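Local coordinates for 39 kDa initiator binding protein (Trichomonas vaginalis, PDB 1PP7), which binds the initiator (Inr) element of core promoters through its N-terminal domain, the part present here, and so probably helps direct transcription initiation, at residues R36-L41 and S108-N113; S32-K37 and R88-E93. One frame throughout, in Å; residues are numbered along the deposited sequence.

Contact 1 of 2, residues R36-L41 and S108-N113. With ZN (zinc ion), chain I.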
loop_
_atom_site.group_PDB
_atom_site.type_symbol
_atom_site.label_atom_id
_atom_site.label_comp_id
_atom_site.label_asym_id
_atom_site.label_seq_id
_atom_site.Cartn_x
_atom_site.Cartn_y
_atom_site.Cartn_z
ATOM N N ARG C 36 7.718 0.225 -3.559
ATOM C CA ARG C 36 8.233 -0.793 -2.655
ATOM C C ARG C 36 7.677 -0.649 -1.266
ATOM O O ARG C 36 7.638 -1.630 -0.502
ATOM C CB ARG C 36 9.746 -0.811 -2.628
ATOM C CG ARG C 36 10.345 -1.317 -3.912
ATOM C CD ARG C 36 11.747 -1.711 -3.656
ATOM N NE ARG C 36 12.521 -1.988 -4.850
ATOM C CZ ARG C 36 13.782 -2.380 -4.760
ATOM N NH1 ARG C 36 14.311 -2.487 -3.525
ATOM N NH2 ARG C 36 14.495 -2.722 -5.854
ATOM N N LYS C 37 7.248 0.557 -0.915
ATOM C CA LYS C 37 6.578 0.702 0.362
ATOM C C LYS C 37 5.203 -0.005 0.196
ATOM O O LYS C 37 4.812 -0.800 1.053
ATOM C CB LYS C 37 6.386 2.170 0.739
ATOM C CG LYS C 37 7.725 2.831 1.018
ATOM C CD LYS C 37 7.620 4.338 1.044
ATOM C CE LYS C 37 8.545 4.903 2.098
ATOM N NZ LYS C 37 8.761 6.405 1.981
ATOM N N LEU C 38 4.491 0.245 -0.904
ATOM C CA LEU C 38 3.201 -0.413 -1.085
ATOM C C LEU C 38 3.438 -1.896 -1.077
ATOM O O LEU C 38 2.706 -2.637 -0.422
ATOM C CB LEU C 38 2.544 -0.066 -2.425
ATOM C CG LEU C 38 1.137 0.531 -2.375
ATOM C CD1 LEU C 38 0.477 0.451 -3.749
ATOM C CD2 LEU C 38 0.318 -0.162 -1.277
ATOM N N HIS C 39 4.492 -2.312 -1.777
ATOM C CA HIS C 39 4.790 -3.711 -1.921
ATOM C C HIS C 39 5.149 -4.374 -0.619
ATOM O O HIS C 39 4.667 -5.493 -0.337
ATOM C CB HIS C 39 5.874 -3.952 -2.999
ATOM C CG HIS C 39 5.793 -5.303 -3.635
ATOM N ND1 HIS C 39 6.505 -6.394 -3.168
ATOM C CD2 HIS C 39 4.975 -5.777 -4.611
ATOM C CE1 HIS C 39 6.128 -7.482 -3.826
ATOM N NE2 HIS C 39 5.198 -7.137 -4.707
ATOM N N MET C 40 5.987 -3.736 0.192
ATOM C CA MET C 40 6.310 -4.377 1.481
ATOM C C MET C 40 5.066 -4.452 2.342
ATOM O O MET C 40 4.950 -5.344 3.120
ATOM C CB MET C 40 7.328 -3.587 2.269
ATOM C CG MET C 40 8.644 -3.520 1.593
ATOM S SD MET C 40 9.803 -2.470 2.532
ATOM C CE MET C 40 10.188 -1.062 1.349
ATOM N N LEU C 41 4.159 -3.491 2.198
ATOM C CA LEU C 41 2.967 -3.428 3.015
ATOM C C LEU C 41 2.059 -4.589 2.666
ATOM O O LEU C 41 1.624 -5.323 3.505
ATOM C CB LEU C 41 2.222 -2.123 2.745
ATOM C CG LEU C 41 1.824 -1.344 3.979
ATOM C CD1 LEU C 41 0.454 -0.717 3.803
ATOM C CD2 LEU C 41 1.818 -2.290 5.164
ATOM N N SER C 108 2.068 -2.765 -14.205
ATOM C CA SER C 108 2.927 -3.762 -14.831
ATOM C C SER C 108 4.190 -4.118 -13.998
ATOM O O SER C 108 4.900 -3.252 -13.509
ATOM C CB SER C 108 3.256 -3.323 -16.278
ATOM O OG SER C 108 4.236 -2.297 -16.266
ATOM N N GLY C 109 4.433 -5.412 -13.818
ATOM C CA GLY C 109 5.575 -5.862 -13.053
ATOM C C GLY C 109 5.395 -5.726 -11.540
ATOM O O GLY C 109 6.362 -5.843 -10.762
ATOM N N PHE C 110 4.159 -5.471 -11.120
ATOM C CA PHE C 110 3.867 -5.324 -9.717
ATOM C C PHE C 110 2.947 -6.524 -9.350
ATOM O O PHE C 110 1.733 -6.546 -9.624
ATOM C CB PHE C 110 3.227 -3.942 -9.502
ATOM C CG PHE C 110 3.006 -3.593 -8.062
ATOM C CD1 PHE C 110 1.841 -4.013 -7.391
ATOM C CD2 PHE C 110 3.987 -2.909 -7.338
ATOM C CE1 PHE C 110 1.673 -3.760 -6.029
ATOM C CE2 PHE C 110 3.816 -2.655 -5.957
ATOM C CZ PHE C 110 2.661 -3.084 -5.312
ATOM N N THR C 111 3.544 -7.519 -8.714
ATOM C CA THR C 111 2.822 -8.736 -8.381
ATOM C C THR C 111 3.226 -9.282 -7.034
ATOM O O THR C 111 4.156 -8.762 -6.382
ATOM C CB THR C 111 3.136 -9.867 -9.405
ATOM O OG1 THR C 111 4.495 -10.322 -9.237
ATOM C CG2 THR C 111 3.029 -9.368 -10.789
ATOM N N ARG C 112 2.537 -10.374 -6.674
ATOM C CA ARG C 112 2.737 -11.123 -5.442
ATOM C C ARG C 112 4.219 -11.240 -5.186
ATOM O O ARG C 112 4.651 -10.972 -4.085
ATOM C CB ARG C 112 2.099 -12.515 -5.561
ATOM C CG ARG C 112 2.002 -13.361 -4.269
ATOM C CD ARG C 112 0.558 -13.512 -3.769
ATOM N NE ARG C 112 -0.351 -14.017 -4.801
ATOM C CZ ARG C 112 -1.652 -14.224 -4.615
ATOM N NH1 ARG C 112 -2.209 -13.965 -3.443
ATOM N NH2 ARG C 112 -2.400 -14.709 -5.597
ATOM N N ASN C 113 5.005 -11.636 -6.180
ATOM C CA ASN C 113 6.456 -11.723 -5.983
ATOM C C ASN C 113 7.356 -10.904 -6.921
ATOM O O ASN C 113 8.477 -11.304 -7.258
ATOM C CB ASN C 113 6.946 -13.191 -5.902
ATOM C CG ASN C 113 6.411 -14.062 -7.012
ATOM O OD1 ASN C 113 6.582 -13.745 -8.202
ATOM N ND2 ASN C 113 5.744 -15.171 -6.637
HETATM ZN ZN ZN I . 8.296 -6.502 -2.162
HETATM O O HOH W 1 8.104 -7.472 -0.070
#
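One imidazole works on two fronts here: His39 binds a zinc ion through ND1, at 2.1 Å, while NE2, the other ring nitrogen, donates a hydrogen bond to the backbone O of Thr111. In this winged-helix-like arrangement of the initiator-binding domain, which belongs to the helix-turn-helix clan, His39 lies on helix 34-45 and Thr111 on the short strand 110-111, part of a two-stranded antiparallel pair with 114-115.

The bond from His39 NE2 to Thr111 O measures 2.6 Å and is nearly straight, with an N-H...O angle of 174°. The oxygen sits in the ring plane, whereas the donor is tilted somewhat from the carbonyl plane of Thr111. With ND1 on the metal and the proton on NE2, the rotation of the ring is fixed from both nitrogens; the zinc could further polarise the N-H toward the carbonyl.

Through its CD2 edge the same imidazole makes a T-shaped (edge-to-face) pair with Phe110. The planes meet at 89° and the centroids are 5.0 Å apart, His39 CD2 standing over one face of the phenyl ring but offset toward its rim. His39 CG is anti to the backbone N (chi1 -154°), which carries the imidazole out to Phe110, and the two side chains run past each other in opposite directions. Leu38 CB adds an apolar touch at Phe110 CZ, 4.2 Å away.

Val115 of the neighbouring strand touches both His39 and Phe110, and Phe65 and Phe92 also pack on the Phe110 ring, so that ring lies among aromatic side chains. On the metal side, water 1 is a second ligand, its oxygen 2.3 Å from the zinc ion.

Contact 2 of 2, residues S32-K37 and R88-E93. With nucleotides of chain A; nucleotides of chain B.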
loop_
_atom_site.group_PDB
_atom_site.type_symbol
_atom_site.label_atom_id
_atom_site.label_comp_id
_atom_site.label_asym_id
_atom_site.label_seq_id
_atom_site.Cartn_x
_atom_site.Cartn_y
_atom_site.Cartn_z
ATOM N N SER C 32 13.105 3.066 -0.424
ATOM C CA SER C 32 12.492 4.211 0.178
ATOM C C SER C 32 11.349 4.718 -0.749
ATOM O O SER C 32 10.566 5.573 -0.318
ATOM C CB SER C 32 13.549 5.312 0.428
ATOM O OG SER C 32 13.838 6.081 -0.750
ATOM N N ARG C 33 11.237 4.196 -1.985
ATOM C CA ARG C 33 10.168 4.654 -2.873
ATOM C C ARG C 33 8.761 4.044 -2.650
ATOM O O ARG C 33 8.610 2.932 -2.135
ATOM C CB ARG C 33 10.605 4.523 -4.322
ATOM C CG ARG C 33 11.769 5.426 -4.541
ATOM C CD ARG C 33 12.262 5.438 -5.913
ATOM N NE ARG C 33 11.255 6.057 -6.758
ATOM C CZ ARG C 33 11.504 6.483 -7.995
ATOM N NH1 ARG C 33 12.725 6.345 -8.521
ATOM N NH2 ARG C 33 10.544 7.073 -8.696
ATOM N N PHE C 34 7.742 4.809 -3.018
ATOM C CA PHE C 34 6.326 4.418 -2.829
ATOM C C PHE C 34 5.928 2.989 -3.295
ATOM O O PHE C 34 5.272 2.262 -2.572
ATOM C CB PHE C 34 5.427 5.482 -3.505
ATOM C CG PHE C 34 3.980 5.162 -3.435
ATOM C CD1 PHE C 34 3.350 4.480 -4.489
ATOM C CD2 PHE C 34 3.249 5.470 -2.297
ATOM C CE1 PHE C 34 2.008 4.109 -4.403
ATOM C CE2 PHE C 34 1.900 5.084 -2.221
ATOM C CZ PHE C 34 1.290 4.400 -3.295
ATOM N N PRO C 35 6.346 2.580 -4.515
ATOM C CA PRO C 35 6.019 1.235 -5.013
ATOM C C PRO C 35 6.449 0.157 -4.034
ATOM O O PRO C 35 5.627 -0.723 -3.720
ATOM C CB PRO C 35 6.818 1.116 -6.327
ATOM C CG PRO C 35 6.944 2.521 -6.768
ATOM C CD PRO C 35 7.218 3.292 -5.473
ATOM N N ARG C 36 7.718 0.225 -3.559
ATOM C CA ARG C 36 8.233 -0.793 -2.655
ATOM C C ARG C 36 7.677 -0.649 -1.266
ATOM O O ARG C 36 7.638 -1.630 -0.502
ATOM C CB ARG C 36 9.746 -0.811 -2.628
ATOM C CG ARG C 36 10.345 -1.317 -3.912
ATOM C CD ARG C 36 11.747 -1.711 -3.656
ATOM N NE ARG C 36 12.521 -1.988 -4.850
ATOM C CZ ARG C 36 13.782 -2.380 -4.760
ATOM N NH1 ARG C 36 14.311 -2.487 -3.525
ATOM N NH2 ARG C 36 14.495 -2.722 -5.854
ATOM N N LYS C 37 7.248 0.557 -0.915
ATOM C CA LYS C 37 6.578 0.702 0.362
ATOM C C LYS C 37 5.203 -0.005 0.196
ATOM O O LYS C 37 4.812 -0.800 1.053
ATOM C CB LYS C 37 6.386 2.170 0.739
ATOM C CG LYS C 37 7.725 2.831 1.018
ATOM C CD LYS C 37 7.620 4.338 1.044
ATOM C CE LYS C 37 8.545 4.903 2.098
ATOM N NZ LYS C 37 8.761 6.405 1.981
ATOM N N ARG C 88 -1.267 7.704 -9.499
ATOM C CA ARG C 88 -1.299 8.340 -10.798
ATOM C C ARG C 88 0.105 8.439 -11.417
ATOM O O ARG C 88 0.361 7.848 -12.479
ATOM C CB ARG C 88 -1.954 9.747 -10.680
ATOM C CG ARG C 88 -1.454 10.873 -11.670
ATOM C CD ARG C 88 -2.574 11.350 -12.574
ATOM N NE ARG C 88 -3.695 10.417 -12.453
ATOM C CZ ARG C 88 -4.705 10.281 -13.323
ATOM N NH1 ARG C 88 -4.753 11.037 -14.435
ATOM N NH2 ARG C 88 -5.677 9.383 -13.064
ATOM N N ASP C 89 1.020 9.128 -10.745
ATOM C CA ASP C 89 2.372 9.337 -11.297
ATOM C C ASP C 89 3.262 8.134 -11.372
ATOM O O ASP C 89 4.223 8.133 -12.121
ATOM C CB ASP C 89 3.087 10.472 -10.558
ATOM C CG ASP C 89 2.218 11.766 -10.471
ATOM O OD1 ASP C 89 2.540 12.643 -9.604
ATOM O OD2 ASP C 89 1.223 11.909 -11.258
ATOM N N LEU C 90 2.958 7.087 -10.614
ATOM C CA LEU C 90 3.780 5.882 -10.686
ATOM C C LEU C 90 3.175 4.779 -11.568
ATOM O O LEU C 90 3.654 3.641 -11.586
ATOM C CB LEU C 90 4.135 5.389 -9.272
ATOM C CG LEU C 90 4.966 6.452 -8.507
ATOM C CD1 LEU C 90 5.366 5.997 -7.161
ATOM C CD2 LEU C 90 6.209 6.757 -9.310
ATOM N N ALA C 91 2.122 5.116 -12.308
ATOM C CA ALA C 91 1.505 4.204 -13.274
ATOM C C ALA C 91 0.774 2.987 -12.728
ATOM O O ALA C 91 0.916 1.840 -13.258
ATOM C CB ALA C 91 2.577 3.762 -14.377
ATOM N N PHE C 92 0.032 3.225 -11.647
ATOM C CA PHE C 92 -0.826 2.184 -11.085
ATOM C C PHE C 92 -2.106 2.404 -11.898
ATOM O O PHE C 92 -2.459 3.511 -12.276
ATOM C CB PHE C 92 -1.038 2.362 -9.593
ATOM C CG PHE C 92 0.093 1.820 -8.777
ATOM C CD1 PHE C 92 0.011 0.545 -8.204
ATOM C CD2 PHE C 92 1.301 2.548 -8.671
ATOM C CE1 PHE C 92 1.110 -0.002 -7.547
ATOM C CE2 PHE C 92 2.398 2.030 -8.024
ATOM C CZ PHE C 92 2.319 0.752 -7.454
ATOM N N GLU C 93 -2.739 1.325 -12.271
ATOM C CA GLU C 93 -3.905 1.462 -13.070
ATOM C C GLU C 93 -5.109 0.943 -12.311
ATOM O O GLU C 93 -5.153 -0.216 -11.875
ATOM C CB GLU C 93 -3.661 0.723 -14.372
ATOM C CG GLU C 93 -4.914 0.322 -15.145
ATOM C CD GLU C 93 -4.522 -0.448 -16.423
ATOM O OE1 GLU C 93 -3.416 -1.054 -16.421
ATOM O OE2 GLU C 93 -5.296 -0.449 -17.403
ATOM P P DC A 6 8.619 8.223 -5.133
ATOM O OP1 DC A 6 8.238 7.520 -3.859
ATOM O OP2 DC A 6 9.023 7.437 -6.353
ATOM O "O5'" DC A 6 7.459 9.265 -5.533
ATOM C "C5'" DC A 6 6.490 9.754 -4.579
ATOM C "C4'" DC A 6 7.123 10.704 -3.585
ATOM O "O4'" DC A 6 7.695 11.821 -4.296
ATOM C "C3'" DC A 6 6.181 11.322 -2.542
ATOM O "O3'" DC A 6 6.631 11.095 -1.220
ATOM C "C2'" DC A 6 6.211 12.820 -2.794
ATOM C "C1'" DC A 6 7.507 13.018 -3.549
ATOM N N1 DC A 6 7.475 14.128 -4.512
ATOM C C2 DC A 6 7.485 15.440 -4.035
ATOM O O2 DC A 6 7.454 15.637 -2.815
ATOM N N3 DC A 6 7.523 16.453 -4.912
ATOM C C4 DC A 6 7.528 16.200 -6.231
ATOM N N4 DC A 6 7.569 17.235 -7.056
ATOM C C5 DC A 6 7.485 14.878 -6.750
ATOM C C6 DC A 6 7.456 13.881 -5.861
ATOM P P DG B 4 -7.164 10.063 -10.143
ATOM O OP1 DG B 4 -7.109 8.922 -11.116
ATOM O OP2 DG B 4 -6.219 10.125 -9.011
ATOM O "O5'" DG B 4 -7.027 11.403 -10.979
ATOM C "C5'" DG B 4 -8.063 11.757 -11.889
ATOM C "C4'" DG B 4 -7.951 13.212 -12.267
ATOM O "O4'" DG B 4 -8.423 14.048 -11.177
ATOM C "C3'" DG B 4 -6.523 13.658 -12.555
ATOM O "O3'" DG B 4 -6.568 14.543 -13.678
ATOM C "C2'" DG B 4 -6.105 14.321 -11.243
ATOM C "C1'" DG B 4 -7.415 14.933 -10.756
ATOM N N9 DG B 4 -7.580 15.163 -9.320
ATOM C C8 DG B 4 -7.444 14.263 -8.266
ATOM N N7 DG B 4 -7.670 14.803 -7.083
ATOM C C5 DG B 4 -7.974 16.132 -7.376
ATOM C C6 DG B 4 -8.301 17.220 -6.513
ATOM O O6 DG B 4 -8.422 17.212 -5.288
ATOM N N1 DG B 4 -8.504 18.408 -7.234
ATOM C C2 DG B 4 -8.413 18.525 -8.618
ATOM N N2 DG B 4 -8.637 19.743 -9.157
ATOM N N3 DG B 4 -8.118 17.513 -9.424
ATOM C C4 DG B 4 -7.912 16.365 -8.752
ATOM P P DA A 5 14.020 9.994 -8.737
ATOM O OP1 DA A 5 14.867 8.790 -8.733
ATOM O OP2 DA A 5 13.309 10.423 -9.975
ATOM O "O5'" DA A 5 12.934 9.824 -7.596
ATOM C "C5'" DA A 5 13.333 9.684 -6.236
ATOM C "C4'" DA A 5 12.150 9.992 -5.350
ATOM O "O4'" DA A 5 12.039 11.420 -5.198
ATOM C "C3'" DA A 5 10.793 9.535 -5.901
ATOM O "O3'" DA A 5 9.930 9.123 -4.820
ATOM C "C2'" DA A 5 10.266 10.797 -6.549
ATOM C "C1'" DA A 5 10.755 11.824 -5.548
ATOM N N9 DA A 5 10.826 13.224 -5.979
ATOM C C8 DA A 5 10.739 13.747 -7.253
ATOM N N7 DA A 5 10.744 15.061 -7.293
ATOM C C5 DA A 5 10.865 15.433 -5.961
ATOM C C6 DA A 5 10.882 16.699 -5.338
ATOM N N6 DA A 5 10.871 17.861 -6.037
ATOM N N1 DA A 5 10.928 16.734 -3.978
ATOM C C2 DA A 5 10.993 15.557 -3.301
ATOM N N3 DA A 5 11.016 14.299 -3.782
ATOM C C4 DA A 5 10.936 14.312 -5.136
#
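The phenyl ring of Phe34 receives Phe92 CE2 at its edge, 4.2 Å from Phe34 CE1, while the ring of Phe92 has Pro35 CA and, in plane, Leu90 CB at its own edge. The guanidinium of Arg33 has O5' of DA5 of chain A over one face, offset toward the rim, and OP2 of DC6 of chain A at its edge; that of Arg88 carries O5' of DG4 of chain B 3.1 Å above one face, again toward the rim. Arg33 NE, at 2.7 Å and 138°, and Arg33 NH2 both bend in on OP2 of DC6 of chain A, helped by the turn of the arginine chain at chi3 (68°). The backbone N of Phe34 donates to the other non-bridging oxygen, OP1 of the same nucleotide of chain A, at 2.9 Å and 167°.

This is the N-terminus of helix 34-45, with Arg33 at the N-cap position, meeting the end of helix 80-89 in a helix-turn-helix-clan domain; a Schellman motif with Ala91 as C-prime residue closes the latter helix. Leu90 joins the two: its CD1 lies 3.7 Å from Phe34 CD1 and 3.7 Å from Pro35 CD, with the leucine crossing the proline at about a right angle.

Both contacts use helix 34-45, contact 2 its N-terminal start, with Arg36 and Lys37 common to their first segments, and their centres lie about 9 Å apart. Along the chain the helix comes first, then 88-93 of contact 2, where helix 80-89 ends and leads into strand 93-99, and last 108-113 of contact 1, on strand 110-111. The two interfaces touch directly: Phe110 CE2 is 3.5 Å from Pro35 O, and Leu38 CD1 is 3.9 Å from Phe92 CE1. Continuous packing thus connects the phosphate-binding start of helix 34-45 in contact 2 with the zinc-bound histidine about a turn and a half further along the helix in contact 1, within one initiator-binding domain.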